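Local coordinates for protein Rab3 interacting molecule variant 2 (Drosophila melanogaster, PDB 4TS6) that probably helps organise the presynaptic active zone and support transmitter release, as a scaffold protein of which this C2A domain is one module, at residues 114-117 against 118-121. Numbering follows the deposited sequence.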
# COMPACT_ATOMS: atom_id res chain seq x y z
N VAL A 114 6.10 4.80 -2.08
CA VAL A 114 5.61 5.44 -3.29
C VAL A 114 6.35 4.85 -4.48
O VAL A 114 7.59 4.86 -4.51
CB VAL A 114 5.79 6.97 -3.25
CG1 VAL A 114 5.25 7.59 -4.52
CG2 VAL A 114 5.05 7.54 -2.06
N ILE A 115 5.61 4.33 -5.43
CA ILE A 115 6.25 3.67 -6.57
C ILE A 115 6.11 4.48 -7.85
O ILE A 115 5.00 4.86 -8.21
CB ILE A 115 5.74 2.23 -6.73
CG1 ILE A 115 6.24 1.39 -5.54
CG2 ILE A 115 6.24 1.63 -8.04
CD1 ILE A 115 5.61 0.02 -5.42
N ASP A 116 7.24 4.76 -8.50
CA ASP A 116 7.25 5.44 -9.80
C ASP A 116 7.03 4.38 -10.88
O ASP A 116 7.96 3.68 -11.28
CB ASP A 116 8.60 6.16 -10.01
CG ASP A 116 8.55 7.23 -11.11
OD1 ASP A 116 7.68 7.15 -12.01
OD2 ASP A 116 9.40 8.15 -11.07
N LEU A 117 5.79 4.24 -11.33
CA LEU A 117 5.41 3.10 -12.16
C LEU A 117 6.12 3.08 -13.50
O LEU A 117 6.26 2.03 -14.11
CB LEU A 117 3.90 3.05 -12.36
CG LEU A 117 3.13 2.85 -11.06
CD1 LEU A 117 1.66 3.16 -11.25
CD2 LEU A 117 3.32 1.42 -10.61
N ALA A 118 6.57 4.24 -13.95
CA ALA A 118 7.23 4.33 -15.24
C ALA A 118 8.49 3.46 -15.26
O ALA A 118 8.88 2.93 -16.30
CB ALA A 118 7.57 5.78 -15.56
N HIS A 119 9.11 3.30 -14.09
CA HIS A 119 10.37 2.57 -13.97
C HIS A 119 10.23 1.19 -13.31
O HIS A 119 11.24 0.56 -12.97
CB HIS A 119 11.40 3.43 -13.23
CG HIS A 119 11.62 4.77 -13.86
ND1 HIS A 119 12.06 4.92 -15.16
CD2 HIS A 119 11.45 6.02 -13.37
CE1 HIS A 119 12.16 6.20 -15.44
NE2 HIS A 119 11.80 6.90 -14.38
N HIS A 120 9.00 0.72 -13.15
CA HIS A 120 8.76 -0.62 -12.59
C HIS A 120 8.47 -1.68 -13.66
O HIS A 120 7.87 -1.39 -14.69
CB HIS A 120 7.63 -0.58 -11.56
CG HIS A 120 7.72 -1.65 -10.52
ND1 HIS A 120 7.43 -2.97 -10.78
CD2 HIS A 120 8.09 -1.60 -9.21
CE1 HIS A 120 7.60 -3.69 -9.68
NE2 HIS A 120 8.00 -2.87 -8.72
N ILE A 121 8.91 -2.92 -13.40
CA ILE A 121 8.77 -4.03 -14.35
C ILE A 121 7.36 -4.61 -14.37
O ILE A 121 6.89 -5.07 -15.41
CB ILE A 121 9.81 -5.16 -14.06
CG1 ILE A 121 9.75 -6.25 -15.14
CG2 ILE A 121 9.62 -5.75 -12.68
CD1 ILE A 121 10.61 -7.48 -14.84
O HOH W 1 5.53 7.08 -13.31
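With CG of D116 anti to the backbone N (chi1 -162°) and CG of H119 anti to its own carbonyl carbon (chi1 -56°), the carboxylate and the imidazole run side by side in the same direction on the outer side of the turn. OD2 of D116 lies at the edge of the H119 ring, near its plane, 3.7 Å from CD2, while the two flat groups are turned 66° against each other. The other oxygen, OD1, comes within 3.8 Å of CB of A118. A water lies between OD1 of D116 and the backbone N of A118, accepting the N-H of A118 at 3.1 Å; its distance to OD1 is unusually short, so that half of the bridge is doubtful.

A short 3-10 turn, made of two overlapping i to i+3 bonds, ends the edge strand 108-116 of the C2 beta-sandwich and sends the chain over to strand 123-130 in the opposing sheet. In the first of these bonds N of H119 reaches O of D116 at 3.1 Å, and in the second N of H120 reaches O of L117 at 3.2 Å.

On the inner side H120 brings CD2 to 3.9 Å from CG2 of I115, the two side chains meeting at a slant. Both ring nitrogens of H120 are hydrogen-bonded, NE2 with OH of Y129 and ND1 with N of L122, which fixes the ring's rotation. I115 and L117 both pack on L16 of strand 11-19.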